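Local coordinates for protein ribulose-bisphosphate carboxylase (Alicyclobacillus acidocaldarius subsp. acidocaldarius, PDB 4NAS) that belongs to the large-chain family of ribulose-bisphosphate carboxylases and has a TIM-barrel domain, with calcium bound in this model, following a smaller N-terminal domain, at residues 132-136 with 260-264; 192-196 with 213-217. All coordinates share one frame; numbering follows the deposited sequence.

Contact 1 of 2, residues 132-136 with 260-264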
# COMPACT_ATOMS: atom_id res chain seq x y z
N GLY B 132 -13.05 -1.19 -25.48
CA GLY B 132 -14.31 -1.27 -24.75
C GLY B 132 -14.74 0.07 -24.18
O GLY B 132 -15.93 0.35 -24.09
N VAL B 133 -13.78 0.90 -23.78
CA VAL B 133 -14.10 2.25 -23.35
C VAL B 133 -14.65 3.03 -24.54
O VAL B 133 -15.67 3.72 -24.43
CB VAL B 133 -12.87 3.00 -22.80
CG1 VAL B 133 -13.16 4.51 -22.72
CG2 VAL B 133 -12.47 2.43 -21.44
N ARG B 134 -13.97 2.92 -25.68
CA ARG B 134 -14.41 3.63 -26.89
C ARG B 134 -15.83 3.23 -27.30
O ARG B 134 -16.63 4.08 -27.72
CB ARG B 134 -13.45 3.39 -28.06
CG ARG B 134 -12.14 4.11 -27.96
CD ARG B 134 -11.34 3.99 -29.26
NE ARG B 134 -10.06 4.69 -29.15
CZ ARG B 134 -9.91 6.00 -29.24
NH1 ARG B 134 -10.98 6.76 -29.44
NH2 ARG B 134 -8.71 6.56 -29.14
N ARG B 135 -16.10 1.93 -27.22
CA ARG B 135 -17.40 1.38 -27.57
C ARG B 135 -18.48 1.84 -26.61
O ARG B 135 -19.57 2.19 -27.04
CB ARG B 135 -17.33 -0.15 -27.58
CG ARG B 135 -18.58 -0.82 -28.12
CD ARG B 135 -18.63 -2.28 -27.70
NE ARG B 135 -19.76 -2.96 -28.31
N ARG B 136 -18.19 1.83 -25.31
CA ARG B 136 -19.16 2.29 -24.33
C ARG B 136 -19.52 3.76 -24.55
O ARG B 136 -20.70 4.13 -24.49
CB ARG B 136 -18.64 2.12 -22.91
CG ARG B 136 -18.50 0.70 -22.47
CD ARG B 136 -19.70 0.27 -21.68
NE ARG B 136 -19.88 1.09 -20.49
CZ ARG B 136 -20.46 0.66 -19.38
NH1 ARG B 136 -20.90 -0.59 -19.33
NH2 ARG B 136 -20.60 1.46 -18.33
N VAL B 260 -19.95 -5.91 -12.11
CA VAL B 260 -19.34 -4.58 -12.10
C VAL B 260 -19.09 -4.21 -13.56
O VAL B 260 -17.97 -4.29 -14.08
CB VAL B 260 -18.07 -4.49 -11.23
CG1 VAL B 260 -17.53 -3.07 -11.21
CG2 VAL B 260 -18.38 -4.94 -9.82
N ASP B 261 -20.17 -3.81 -14.21
CA ASP B 261 -20.18 -3.70 -15.65
C ASP B 261 -19.91 -2.27 -16.08
O ASP B 261 -20.72 -1.63 -16.75
CB ASP B 261 -21.53 -4.18 -16.18
CG ASP B 261 -21.51 -4.40 -17.66
OD1 ASP B 261 -20.51 -4.99 -18.14
OD2 ASP B 261 -22.46 -3.97 -18.33
N VAL B 262 -18.76 -1.76 -15.68
CA VAL B 262 -18.42 -0.38 -15.89
C VAL B 262 -16.88 -0.25 -15.91
O VAL B 262 -16.19 -0.98 -15.19
CB VAL B 262 -19.00 0.44 -14.74
CG1 VAL B 262 -18.61 -0.19 -13.41
CG2 VAL B 262 -18.55 1.87 -14.79
N PRO B 263 -16.32 0.64 -16.76
CA PRO B 263 -14.86 0.76 -16.76
C PRO B 263 -14.29 1.27 -15.44
O PRO B 263 -14.96 2.01 -14.71
CB PRO B 263 -14.59 1.79 -17.86
CG PRO B 263 -15.76 1.66 -18.79
CD PRO B 263 -16.94 1.33 -17.91
N ILE B 264 -13.06 0.86 -15.12
CA ILE B 264 -12.36 1.38 -13.96
C ILE B 264 -11.38 2.52 -14.35
O ILE B 264 -10.58 2.39 -15.28
CB ILE B 264 -11.62 0.24 -13.20
CG1 ILE B 264 -12.64 -0.75 -12.62
CG2 ILE B 264 -10.66 0.83 -12.15
CD1 ILE B 264 -12.04 -2.05 -12.10

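Contact 2 of 2, residues 192-196 with 213-217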
# COMPACT_ATOMS: atom_id res chain seq x y z
N ARG B 192 -25.63 11.21 -7.13
CA ARG B 192 -24.86 11.90 -8.15
C ARG B 192 -24.95 11.21 -9.49
O ARG B 192 -25.11 11.86 -10.53
CB ARG B 192 -23.39 12.08 -7.73
CG ARG B 192 -23.24 12.88 -6.45
CD ARG B 192 -21.85 13.47 -6.29
NE ARG B 192 -20.80 12.46 -6.36
CZ ARG B 192 -20.33 11.78 -5.31
NH1 ARG B 192 -20.86 11.97 -4.11
NH2 ARG B 192 -19.35 10.90 -5.47
N VAL B 193 -24.86 9.88 -9.50
CA VAL B 193 -24.92 9.16 -10.77
C VAL B 193 -26.28 9.41 -11.43
O VAL B 193 -26.35 9.77 -12.60
CB VAL B 193 -24.66 7.64 -10.60
CG1 VAL B 193 -24.98 6.90 -11.89
CG2 VAL B 193 -23.19 7.38 -10.15
N ARG B 194 -27.35 9.25 -10.65
CA ARG B 194 -28.71 9.46 -11.17
C ARG B 194 -28.88 10.85 -11.76
O ARG B 194 -29.38 11.00 -12.87
CB ARG B 194 -29.75 9.27 -10.07
CG ARG B 194 -29.99 7.83 -9.65
CD ARG B 194 -31.36 7.69 -8.96
NE ARG B 194 -31.47 6.43 -8.23
CZ ARG B 194 -31.00 6.23 -7.00
NH1 ARG B 194 -30.39 7.21 -6.35
NH2 ARG B 194 -31.14 5.05 -6.41
N ALA B 195 -28.46 11.86 -11.00
CA ALA B 195 -28.70 13.26 -11.34
C ALA B 195 -27.88 13.73 -12.55
O ALA B 195 -28.42 14.42 -13.43
CB ALA B 195 -28.42 14.15 -10.14
N TYR B 196 -26.60 13.39 -12.57
CA TYR B 196 -25.73 13.80 -13.67
C TYR B 196 -26.16 13.11 -14.97
O TYR B 196 -25.95 13.63 -16.06
CB TYR B 196 -24.24 13.50 -13.39
CG TYR B 196 -23.64 14.18 -12.16
CD1 TYR B 196 -24.42 14.97 -11.30
CD2 TYR B 196 -22.29 14.03 -11.87
CE1 TYR B 196 -23.86 15.56 -10.19
CE2 TYR B 196 -21.73 14.63 -10.77
CZ TYR B 196 -22.51 15.38 -9.93
OH TYR B 196 -21.91 15.96 -8.84
N TYR B 213 -20.02 10.00 -16.64
CA TYR B 213 -19.58 10.40 -15.32
C TYR B 213 -18.74 9.30 -14.66
O TYR B 213 -19.17 8.16 -14.57
CB TYR B 213 -20.80 10.80 -14.48
CG TYR B 213 -20.55 11.12 -13.01
CD1 TYR B 213 -19.43 11.82 -12.59
CD2 TYR B 213 -21.48 10.76 -12.05
CE1 TYR B 213 -19.22 12.11 -11.25
CE2 TYR B 213 -21.30 11.04 -10.73
CZ TYR B 213 -20.16 11.71 -10.33
OH TYR B 213 -20.02 11.99 -8.98
N ALA B 214 -17.52 9.65 -14.23
CA ALA B 214 -16.67 8.80 -13.41
C ALA B 214 -16.78 9.19 -11.93
O ALA B 214 -16.32 10.26 -11.49
CB ALA B 214 -15.24 8.89 -13.87
N VAL B 215 -17.39 8.30 -11.18
CA VAL B 215 -17.79 8.58 -9.81
C VAL B 215 -16.81 7.90 -8.87
O VAL B 215 -16.37 6.78 -9.10
CB VAL B 215 -19.25 8.11 -9.57
CG1 VAL B 215 -19.42 6.61 -9.88
CG2 VAL B 215 -19.71 8.46 -8.17
N ASN B 216 -16.41 8.63 -7.83
CA ASN B 216 -15.49 8.08 -6.85
C ASN B 216 -16.08 6.85 -6.13
O ASN B 216 -17.16 6.94 -5.55
CB ASN B 216 -15.10 9.18 -5.86
CG ASN B 216 -13.72 8.95 -5.23
OD1 ASN B 216 -12.96 8.07 -5.65
ND2 ASN B 216 -13.40 9.75 -4.21
N LEU B 217 -15.38 5.71 -6.17
CA LEU B 217 -15.83 4.48 -5.48
C LEU B 217 -15.30 4.47 -4.06
O LEU B 217 -14.09 4.46 -3.86
CB LEU B 217 -15.32 3.24 -6.22
CG LEU B 217 -15.77 1.89 -5.65
CD1 LEU B 217 -17.31 1.78 -5.51
CD2 LEU B 217 -15.23 0.81 -6.54

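Contact 1 of 2, residues 132-136 with 260-264
Val133 and Pro263 are the nearest CA pair of the two segments, 6.8 Å apart. Residues 132-136 are a turn of helix 129-137, while 260-264 is the extended loop that leads from helix 248-256 into strand 264-267; within it Asp261 sits at the centre of an inverse gamma turn. The helix thus packs on the entry to a strand of the parallel sheet of the TIM-barrel domain. Arg136 does most of the reaching. Its first torsion sets CG anti to the carbonyl carbon (chi1 -68°), and further bends at chi2 and chi3 swing the guanidinium across to the loop. There Arg136 NH1 donates to the backbone O of Asp261 at 2.8 Å. The bond is bent, 135° at the hydrogen, and the donor stands above the carbonyl plane. The Asp261 carboxylate lies at the guanidinium edge, where OD2 makes a long salt bridge of 3.9 Å to NH1 of Arg136. Pro263 supplies a floor: its CD sits under one guanidinium face, toward the rim, 3.7 Å from Arg136 NH2. Val262 adds its CA near the same nitrogen. One helical turn back, CG2 of Val133 meets CB of Pro263 at 4.2 Å, a purely apolar touch. Phe128 packs against Arg136, Asp261 and Pro263. The contact joins a buried Val-Pro seam to a polar rim, where a short but bent hydrogen bond ties the arginine to a main-chain carbonyl; the positive charge beside the Asp261 carboxylate would be expected to stabilise its ionised form.

Contact 2 of 2, residues 192-196 with 213-217
Tyr213 is the bump of this contact, its ring pushed into a hollow on helix 189-207 walled by Arg192, Val193 and Tyr196. With CG anti to the backbone N, the ring projects from the chain leading into strand 214-216 to the helix, which runs nearly antiparallel to the strand at 155°, the short axes 9.8 Å apart at closest approach. One face of the Tyr213 ring receives Tyr196: CD2 lies over the ring centre, and Tyr196 CE2 comes within 3.3 Å of Tyr213 CZ. The two ring planes are inclined by 48°, an oblique pairing. Val215 packs toward the rim of the opposite face through its CB, leaving the Tyr213 ring wedged between helix and strand side chains. The backbone N of Val193 faces the edge of the same ring, 3.9 Å from Tyr213 CE2. Beyond it CG2 of Val193 fits against CG1 of Val215 at 3.9 Å, the two valines crossing at about a right angle. Arg192 folds round the phenol end, where its NE donates to Tyr213 OH at 2.8 Å, almost straight (168°) and in the guanidinium plane. Farther along, Arg192 NH2 passes 3.7 Å from Val215 CG2. Asp177 ties these polar ends together, forming a salt bridge with Arg192 NH2 and hydrogen bonds with Tyr213 OH and Asn216 N, while Phe164 stacks on Tyr196. A helix laid antiparallel against the strand that follows it, with side chains interlocked between, is the packing of an alpha/beta unit, consistent with the outer helix ring lying on the strand barrel of a TIM barrel.

Overall arrangement
Both contacts belong to the barrel domain, where contact 2 is formed entirely within the stretch of chain that separates the two halves of contact 1. Their centres are 15 Å apart, and their nearest atoms come to about 6 Å without touching. Parallel strands 214-216, 238-242 and 264-267 link them: contact 2 holds the first of these, and contact 1 the loop entering the third, with Val262 and Asn216 both packing on strand 238-242. The Asn216 side chain of contact 2 is about 9 Å from a bound calcium ion, and that of Asp261 in contact 1 about 13 Å from a bound calcium ion. The metal site comprises Asp178, Glu179 and the carboxylated Lys176, adjacent in sequence to Asp177.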